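HhaI Restriction Endonuclease (Haemophilus parahaemolyticus, PDB 6UKF) cuts DNA as a restriction endonuclease of a restriction-modification system, probably recognising and cleaving the duplex at GCGC sites. Local coordinates at residues Pro170-Ala175 with Phe208-Asn213; Arg162-Lys167 with Tyr217-Leu222. All coordinates share one frame; numbering follows the deposited sequence. Where two conformers were deposited one is given.

Interaction 1: Pro170-Ala175 with Phe208-Asn213; sequences PDFKQA and FLIKEN. With nucleotides of chain C.
Phe172 on helix 169-179 meets Phe208 on strand 207-212 as an edge-to-face aromatic pair, with ring centroids 5.0 Å apart and planes inclined at 61°. The closest touch is made by one rim carbon: CD1 of Phe172 stands over a face of the Phe208 ring, displaced toward its rim, and comes within 3.5 Å of Phe208 CG. A CH-pi contact reinforces the pair, the CB of Phe172 lying over the same ring at 4.2 Å from the Phe208 centroid. CG of Phe172 is anti to the backbone N (chi1 -179°), and the two side chains cross obliquely.

Aliphatic contacts flank the two rings. Ile210 brings its CD1 to the edge of the Phe172 ring, 4.0 Å from CZ and near the ring plane, while Ala175 CB approaches Phe208 CE2 at 4.3 Å. The contact is helix-on-sheet packing: helix 169-179 lies against a face of the antiparallel sheet, the local axes passing 10.9 Å apart at 77°, so that the helix runs across this strand. Ile201, Leu190, Val219 and Leu164 also pack against Phe172.

The other side of the strand meets DNA. Phe208 points toward the helix and Ile210 reaches it with the end of its chain; Leu209, between them, points away and makes an apolar contact, its CD2 3.6 Å from C3' of DC6 in chain C. The contact of Lys211 is polar: its chain, bent at chi2, chi3 and chi4, curls so that NZ donates a hydrogen bond to phosphate atom OP1 of DG7 in chain C, 2.9 Å away.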
loop_
_atom_site.group_PDB
_atom_site.type_symbol
_atom_site.label_atom_id
_atom_site.label_comp_id
_atom_site.label_asym_id
_atom_site.label_seq_id
_atom_site.Cartn_x
_atom_site.Cartn_y
_atom_site.Cartn_z
ATOM N N PRO A 170 -8.070 0.674 30.434
ATOM C CA PRO A 170 -7.725 -0.109 31.636
ATOM C C PRO A 170 -6.761 -1.251 31.361
ATOM O O PRO A 170 -5.794 -1.434 32.112
ATOM C CB PRO A 170 -9.092 -0.594 32.137
ATOM C CG PRO A 170 -10.059 0.395 31.609
ATOM C CD PRO A 170 -9.527 0.823 30.277
ATOM N N ASP A 171 -7.000 -2.035 30.307
ATOM C CA ASP A 171 -6.078 -3.120 29.987
ATOM C C ASP A 171 -4.683 -2.587 29.699
ATOM O O ASP A 171 -3.684 -3.213 30.069
ATOM C CB ASP A 171 -6.583 -3.929 28.792
ATOM C CG ASP A 171 -7.714 -4.866 29.157
ATOM O OD1 ASP A 171 -8.476 -5.258 28.250
ATOM O OD2 ASP A 171 -7.849 -5.198 30.352
ATOM N N PHE A 172 -4.589 -1.433 29.036
ATOM C CA PHE A 172 -3.273 -0.891 28.724
ATOM C C PHE A 172 -2.556 -0.420 29.984
ATOM O O PHE A 172 -1.363 -0.686 30.162
ATOM C CB PHE A 172 -3.367 0.241 27.706
ATOM C CG PHE A 172 -2.031 0.802 27.336
ATOM C CD1 PHE A 172 -1.092 0.003 26.707
ATOM C CD2 PHE A 172 -1.696 2.111 27.641
ATOM C CE1 PHE A 172 0.152 0.497 26.376
ATOM C CE2 PHE A 172 -0.451 2.612 27.310
ATOM C CZ PHE A 172 0.475 1.803 26.676
ATOM N N LYS A 173 -3.258 0.303 30.860
ATOM C CA LYS A 173 -2.655 0.699 32.128
ATOM C C LYS A 173 -2.194 -0.520 32.917
ATOM O O LYS A 173 -1.128 -0.497 33.541
ATOM C CB LYS A 173 -3.645 1.520 32.951
ATOM C CG LYS A 173 -3.901 2.916 32.411
ATOM C CD LYS A 173 -4.815 3.713 33.337
ATOM C CE LYS A 173 -5.063 5.111 32.793
ATOM N NZ LYS A 173 -6.124 5.840 33.533
ATOM N N GLN A 174 -2.986 -1.594 32.900
ATOM C CA GLN A 174 -2.599 -2.803 33.622
ATOM C C GLN A 174 -1.414 -3.492 32.956
ATOM O O GLN A 174 -0.561 -4.063 33.645
ATOM C CB GLN A 174 -3.807 -3.732 33.760
ATOM C CG GLN A 174 -4.847 -3.193 34.737
ATOM C CD GLN A 174 -6.113 -4.024 34.801
ATOM O OE1 GLN A 174 -6.119 -5.203 34.452
ATOM N NE2 GLN A 174 -7.197 -3.406 35.254
ATOM N N ALA A 175 -1.328 -3.430 31.624
ATOM C CA ALA A 175 -0.153 -3.965 30.939
ATOM C C ALA A 175 1.102 -3.178 31.303
ATOM O O ALA A 175 2.169 -3.764 31.522
ATOM C CB ALA A 175 -0.373 -3.967 29.425
ATOM N N PHE A 208 0.027 -4.334 22.340
ATOM C CA PHE A 208 0.110 -2.886 22.230
ATOM C C PHE A 208 1.459 -2.499 21.643
ATOM O O PHE A 208 2.460 -3.198 21.821
ATOM C CB PHE A 208 -0.066 -2.215 23.597
ATOM C CG PHE A 208 -1.386 -2.507 24.254
ATOM C CD1 PHE A 208 -2.528 -1.818 23.886
ATOM C CD2 PHE A 208 -1.481 -3.472 25.242
ATOM C CE1 PHE A 208 -3.741 -2.088 24.489
ATOM C CE2 PHE A 208 -2.692 -3.747 25.848
ATOM C CZ PHE A 208 -3.823 -3.054 25.470
ATOM N N LEU A 209 1.471 -1.379 20.928
ATOM C CA LEU A 209 2.688 -0.805 20.374
ATOM C C LEU A 209 2.727 0.663 20.762
ATOM O O LEU A 209 1.719 1.366 20.635
ATOM C CB LEU A 209 2.717 -0.943 18.849
ATOM C CG LEU A 209 3.900 -0.297 18.124
ATOM C CD1 LEU A 209 5.212 -0.960 18.511
ATOM C CD2 LEU A 209 3.687 -0.359 16.620
ATOM N N ILE A 210 3.884 1.121 21.229
ATOM C CA ILE A 210 4.063 2.479 21.728
ATOM C C ILE A 210 4.983 3.223 20.770
ATOM O O ILE A 210 6.067 2.731 20.432
ATOM C CB ILE A 210 4.630 2.467 23.159
ATOM C CG1 ILE A 210 3.687 1.700 24.092
ATOM C CG2 ILE A 210 4.842 3.885 23.663
ATOM C CD1 ILE A 210 4.284 1.367 25.440
ATOM N N LYS A 211 4.545 4.402 20.328
ATOM C CA LYS A 211 5.288 5.222 19.383
ATOM C C LYS A 211 5.343 6.651 19.896
ATOM O O LYS A 211 4.345 7.187 20.389
ATOM C CB LYS A 211 4.626 5.230 17.999
ATOM C CG LYS A 211 4.409 3.855 17.386
ATOM C CD LYS A 211 5.708 3.247 16.868
ATOM C CE LYS A 211 5.968 3.618 15.410
ATOM N NZ LYS A 211 5.312 2.696 14.451
ATOM N N GLU A 212 6.512 7.268 19.756
ATOM C CA GLU A 212 6.727 8.624 20.233
ATOM C C GLU A 212 6.090 9.624 19.281
ATOM O O GLU A 212 6.370 9.623 18.078
ATOM C CB GLU A 212 8.226 8.901 20.333
ATOM N N ASN A 213 5.233 10.477 19.827
ATOM C CA ASN A 213 4.675 11.620 19.132
ATOM C C ASN A 213 5.282 12.892 19.724
ATOM O O ASN A 213 6.211 12.836 20.539
ATOM C CB ASN A 213 3.148 11.595 19.206
ATOM P P DG C 7 1.607 1.846 13.727
ATOM O OP1 DG C 7 2.462 2.875 14.360
ATOM O OP2 DG C 7 0.573 1.165 14.530
ATOM O "O5'" DG C 7 0.905 2.508 12.446
ATOM C "C5'" DG C 7 1.657 3.374 11.597
ATOM C "C4'" DG C 7 0.757 4.232 10.727
ATOM O "O4'" DG C 7 0.224 3.435 9.628
ATOM C "C3'" DG C 7 -0.470 4.831 11.410
ATOM O "O3'" DG C 7 -0.774 6.096 10.803
ATOM C "C2'" DG C 7 -1.540 3.767 11.181
ATOM C "C1'" DG C 7 -1.176 3.235 9.799
ATOM N N9 DG C 7 -1.434 1.814 9.607
ATOM C C8 DG C 7 -1.156 0.797 10.486
ATOM N N7 DG C 7 -1.469 -0.382 10.030
ATOM C C5 DG C 7 -1.969 -0.133 8.759
ATOM C C6 DG C 7 -2.466 -1.027 7.783
ATOM O O6 DG C 7 -2.560 -2.259 7.849
ATOM N N1 DG C 7 -2.875 -0.360 6.632
ATOM C C2 DG C 7 -2.812 1.000 6.450
ATOM N N2 DG C 7 -3.256 1.463 5.273
ATOM N N3 DG C 7 -2.349 1.848 7.354
ATOM C C4 DG C 7 -1.946 1.214 8.480
ATOM P P DC C 6 2.785 -5.111 13.352
ATOM O OP1 DC C 6 4.011 -5.625 13.999
ATOM O OP2 DC C 6 1.473 -5.671 13.742
ATOM O "O5'" DC C 6 2.700 -3.528 13.555
ATOM C "C5'" DC C 6 3.868 -2.732 13.396
ATOM C "C4'" DC C 6 3.560 -1.418 12.708
ATOM O "O4'" DC C 6 3.254 -1.660 11.300
ATOM C "C3'" DC C 6 2.354 -0.643 13.244
ATOM O "O3'" DC C 6 2.605 0.753 13.108
ATOM C "C2'" DC C 6 1.221 -1.135 12.353
ATOM C "C1'" DC C 6 1.938 -1.200 11.011
ATOM N N1 DC C 6 1.342 -2.104 9.993
ATOM C C2 DC C 6 1.393 -1.719 8.657
ATOM O O2 DC C 6 1.918 -0.638 8.368
ATOM N N3 DC C 6 0.859 -2.533 7.714
ATOM C C4 DC C 6 0.307 -3.693 8.069
ATOM N N4 DC C 6 -0.202 -4.463 7.101
ATOM C C5 DC C 6 0.254 -4.112 9.431
ATOM C C6 DC C 6 0.782 -3.295 10.352
#

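Interaction 2: Arg162-Lys167 with Tyr217-Leu222; sequences RHLNSK and YHVKIL. With EDO (1,2-ethanediol), chain H; EDO (1,2-ethanediol), chain M; nucleotides of chain B.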
loop_
_atom_site.group_PDB
_atom_site.type_symbol
_atom_site.label_atom_id
_atom_site.label_comp_id
_atom_site.label_asym_id
_atom_site.label_seq_id
_atom_site.Cartn_x
_atom_site.Cartn_y
_atom_site.Cartn_z
ATOM N N ARG A 162 -4.834 -0.254 15.356
ATOM C CA ARG A 162 -5.856 0.741 15.644
ATOM C C ARG A 162 -5.416 1.537 16.863
ATOM O O ARG A 162 -4.610 1.074 17.675
ATOM C CB ARG A 162 -7.234 0.102 15.864
ATOM C CG ARG A 162 -7.284 -0.958 16.954
ATOM C CD ARG A 162 -8.429 -1.920 16.703
ATOM N NE ARG A 162 -8.523 -2.958 17.726
ATOM C CZ ARG A 162 -9.197 -2.835 18.866
ATOM N NH1 ARG A 162 -9.849 -1.714 19.146
ATOM N NH2 ARG A 162 -9.223 -3.839 19.732
ATOM N N HIS A 163 -5.936 2.753 16.980
ATOM C CA HIS A 163 -5.583 3.591 18.116
ATOM C C HIS A 163 -6.090 2.968 19.406
ATOM O O HIS A 163 -7.175 2.382 19.449
ATOM C CB HIS A 163 -6.217 4.972 17.973
ATOM C CG HIS A 163 -5.611 5.811 16.896
ATOM N ND1 HIS A 163 -5.904 7.149 16.747
ATOM C CD2 HIS A 163 -4.726 5.508 15.916
ATOM C CE1 HIS A 163 -5.228 7.634 15.720
ATOM N NE2 HIS A 163 -4.507 6.658 15.199
ATOM N N LEU A 164 -5.301 3.105 20.469
ATOM C CA LEU A 164 -5.820 2.838 21.800
ATOM C C LEU A 164 -7.114 3.618 21.993
ATOM O O LEU A 164 -7.228 4.772 21.575
ATOM C CB LEU A 164 -4.796 3.275 22.847
ATOM C CG LEU A 164 -5.164 3.020 24.310
ATOM C CD1 LEU A 164 -5.085 1.533 24.621
ATOM C CD2 LEU A 164 -4.261 3.815 25.235
ATOM N N ASN A 165 -8.095 2.977 22.621
ATOM C CA ASN A 165 -9.396 3.584 22.851
ATOM C C ASN A 165 -9.750 3.486 24.329
ATOM O O ASN A 165 -9.082 2.803 25.111
ATOM C CB ASN A 165 -10.483 2.933 21.983
ATOM C CG ASN A 165 -10.495 1.422 22.090
ATOM O OD1 ASN A 165 -10.300 0.860 23.168
ATOM N ND2 ASN A 165 -10.721 0.753 20.964
ATOM N N SER A 166 -10.818 4.192 24.709
ATOM C CA SER A 166 -11.215 4.236 26.112
ATOM C C SER A 166 -11.526 2.843 26.642
ATOM O O SER A 166 -11.157 2.504 27.773
ATOM C CB SER A 166 -12.425 5.153 26.281
ATOM O OG SER A 166 -12.148 6.456 25.797
ATOM N N LYS A 167 -12.210 2.021 25.843
ATOM C CA LYS A 167 -12.541 0.673 26.290
ATOM C C LYS A 167 -11.291 -0.130 26.625
ATOM O O LYS A 167 -11.316 -0.961 27.540
ATOM C CB LYS A 167 -13.365 -0.046 25.221
ATOM C CG LYS A 167 -13.734 -1.480 25.575
ATOM C CD LYS A 167 -14.532 -2.139 24.460
ATOM N N TYR A 217 3.702 9.791 23.938
ATOM C CA TYR A 217 3.665 8.535 23.213
ATOM C C TYR A 217 2.233 8.255 22.789
ATOM O O TYR A 217 1.294 8.482 23.559
ATOM C CB TYR A 217 4.159 7.392 24.101
ATOM C CG TYR A 217 5.640 7.432 24.382
ATOM C CD1 TYR A 217 6.127 7.923 25.588
ATOM C CD2 TYR A 217 6.554 6.982 23.440
ATOM C CE1 TYR A 217 7.481 7.959 25.847
ATOM C CE2 TYR A 217 7.911 7.014 23.691
ATOM C CZ TYR A 217 8.369 7.505 24.894
ATOM O OH TYR A 217 9.720 7.538 25.147
ATOM N N HIS A 218 2.069 7.788 21.558
ATOM C CA HIS A 218 0.787 7.308 21.068
ATOM C C HIS A 218 0.793 5.790 21.117
ATOM O O HIS A 218 1.817 5.153 20.851
ATOM C CB HIS A 218 0.532 7.795 19.643
ATOM C CG HIS A 218 0.303 9.272 19.550
ATOM N ND1 HIS A 218 -0.238 9.876 18.435
ATOM C CD2 HIS A 218 0.542 10.264 20.438
ATOM C CE1 HIS A 218 -0.320 11.178 18.641
ATOM N NE2 HIS A 218 0.147 11.440 19.849
ATOM N N VAL A 219 -0.350 5.214 21.470
ATOM C CA VAL A 219 -0.462 3.788 21.740
ATOM C C VAL A 219 -1.376 3.173 20.696
ATOM O O VAL A 219 -2.451 3.711 20.408
ATOM C CB VAL A 219 -0.989 3.526 23.162
ATOM C CG1 VAL A 219 -1.011 2.034 23.448
ATOM C CG2 VAL A 219 -0.132 4.258 24.181
ATOM N N LYS A 220 -0.948 2.048 20.135
ATOM C CA LYS A 220 -1.717 1.339 19.130
ATOM C C LYS A 220 -1.995 -0.077 19.610
ATOM O O LYS A 220 -1.229 -0.651 20.389
ATOM C CB LYS A 220 -0.973 1.282 17.790
ATOM C CG LYS A 220 -0.623 2.646 17.219
ATOM C CD LYS A 220 0.772 3.083 17.634
ATOM C CE LYS A 220 1.015 4.545 17.300
ATOM N NZ LYS A 220 1.022 4.807 15.835
ATOM N N ILE A 221 -3.112 -0.627 19.147
ATOM C CA ILE A 221 -3.468 -2.020 19.379
ATOM C C ILE A 221 -3.226 -2.754 18.067
ATOM O O ILE A 221 -3.797 -2.388 17.032
ATOM C CB ILE A 221 -4.930 -2.168 19.820
ATOM C CG1 ILE A 221 -5.202 -1.345 21.081
ATOM C CG2 ILE A 221 -5.260 -3.644 20.055
ATOM C CD1 ILE A 221 -6.678 -1.165 21.372
ATOM N N LEU A 222 -2.380 -3.777 18.101
ATOM C CA LEU A 222 -2.049 -4.510 16.890
ATOM C C LEU A 222 -3.134 -5.537 16.577
ATOM O O LEU A 222 -3.914 -5.946 17.441
ATOM C CB LEU A 222 -0.685 -5.182 17.036
ATOM C CG LEU A 222 0.454 -4.227 17.413
ATOM C CD1 LEU A 222 1.790 -4.956 17.489
ATOM C CD2 LEU A 222 0.542 -3.056 16.442
HETATM C C1 EDO H . -4.151 6.786 20.382
HETATM O O1 EDO H . -3.307 6.110 19.444
HETATM C C2 EDO H . -3.310 7.754 21.208
HETATM O O2 EDO H . -2.433 7.014 22.063
HETATM C C1 EDO M . -5.921 3.491 13.374
HETATM O O1 EDO M . -4.959 4.283 12.669
HETATM C C2 EDO M . -6.975 4.389 14.007
HETATM O O2 EDO M . -7.791 3.605 14.886
ATOM P P DC B 2 -14.304 3.297 22.216
ATOM O OP1 DC B 2 -13.991 3.053 23.643
ATOM O OP2 DC B 2 -13.464 4.224 21.423
ATOM O "O5'" DC B 2 -14.361 1.881 21.476
ATOM C "C5'" DC B 2 -15.197 0.848 21.990
ATOM C "C4'" DC B 2 -15.271 -0.322 21.024
ATOM O "O4'" DC B 2 -15.952 0.084 19.813
ATOM C "C3'" DC B 2 -13.913 -0.878 20.585
ATOM O "O3'" DC B 2 -13.836 -2.262 20.927
ATOM C "C2'" DC B 2 -13.861 -0.638 19.071
ATOM C "C1'" DC B 2 -15.334 -0.528 18.701
ATOM N N1 DC B 2 -15.621 0.291 17.488
ATOM C C2 DC B 2 -16.346 -0.276 16.428
ATOM O O2 DC B 2 -16.727 -1.451 16.513
ATOM N N3 DC B 2 -16.607 0.481 15.334
ATOM C C4 DC B 2 -16.183 1.742 15.278
ATOM N N4 DC B 2 -16.467 2.448 14.178
ATOM C C5 DC B 2 -15.449 2.339 16.345
ATOM C C6 DC B 2 -15.196 1.585 17.421
ATOM P P DC B 3 -12.422 -3.015 20.998
ATOM O OP1 DC B 3 -12.440 -3.878 22.199
ATOM O OP2 DC B 3 -11.358 -2.000 20.851
ATOM O "O5'" DC B 3 -12.440 -3.957 19.708
ATOM C "C5'" DC B 3 -13.480 -4.921 19.557
ATOM C "C4'" DC B 3 -13.501 -5.466 18.143
ATOM O "O4'" DC B 3 -13.987 -4.445 17.239
ATOM C "C3'" DC B 3 -12.131 -5.900 17.612
ATOM O "O3'" DC B 3 -12.185 -7.271 17.219
ATOM C "C2'" DC B 3 -11.852 -4.948 16.442
ATOM C "C1'" DC B 3 -13.250 -4.493 16.039
ATOM N N1 DC B 3 -13.313 -3.151 15.393
ATOM C C2 DC B 3 -13.970 -3.009 14.164
ATOM O O2 DC B 3 -14.479 -4.003 13.630
ATOM N N3 DC B 3 -14.028 -1.782 13.590
ATOM C C4 DC B 3 -13.468 -0.734 14.196
ATOM N N4 DC B 3 -13.549 0.456 13.593
ATOM C C5 DC B 3 -12.800 -0.859 15.449
ATOM C C6 DC B 3 -12.752 -2.072 16.008
HETATM O O HOH W 1 -7.289 -6.109 17.186
#
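The torsions of Arg162 and Ile221 set the two side chains against each other. In Arg162, chi1 of 56° sets CG between the backbone N and the carbonyl carbon, 3.9 Å from Ile221 CB, and the chain then runs extended to NE. In Ile221, chi2 of 166° stretches CD1 outward until it lies 3.8 Å from the guanidinium plane of Arg162, toward its rim; C2' of DC3 in chain B approaches the opposite face, so the flat group lies between isoleucine and deoxyribose.

This is the edge of a four-stranded antiparallel sheet, where short strand 162-163 pairs with strand 217-221. Arg162 and Ile221 form a hydrogen-bonded pair: Arg162 N donates to Ile221 O at 2.9 Å, and Ile221 N donates to Arg162 O at 2.7 Å, nearly straight at 171°. His163 follows in a non-hydrogen-bonded pair with Lys220, whose NZ makes a salt bridge to a DNA phosphate. Past the strand, Leu164 N still reaches Val219 O, at 2.9 Å, and that oxygen also accepts a bond from O1 of the ethanediol of chain H, probably a crystallisation additive. The side chains of Leu164 and Val219 lie side by side, pointing the same way, with their CB atoms 3.8 Å apart, and both rest against Phe172 of the neighbouring helix.

The segment 162-167 then turns along the DNA backbone. Asn165 OD1 is hydrogen-bonded to Ser168 OG, which would steady the amide whose ND2 donates to OP2 of DC3, although the position of that phosphate oxygen is doubtful. Two residues on, a backbone amide takes over, as Lys167 N donates to OP1 of DC2 in chain B at 3.0 Å.

Overall arrangement
Both contacts build one small helix-and-antiparallel-sheet unit that meets DNA. Strands 207-212 and 217-221 are adjacent in its sheet, joined by backbone bonds such as that between Leu209 and Lys220, and interaction 1 is nested within the chain loop closed by interaction 2. Interaction 1 is mostly core, fixing the helix to the sheet by aromatic and aliphatic packing; interaction 2 runs from buried Leu164, Val219 and Ile221 to exposed His163 and the DNA side, adding an edge strand by main-chain bonding. Lys211, beside interaction 1, bonds to a phosphate of chain C, while Lys167 in interaction 2 bonds to one of chain B. The calcium-binding residues Ser151 and Thr153 belong to a different sheet.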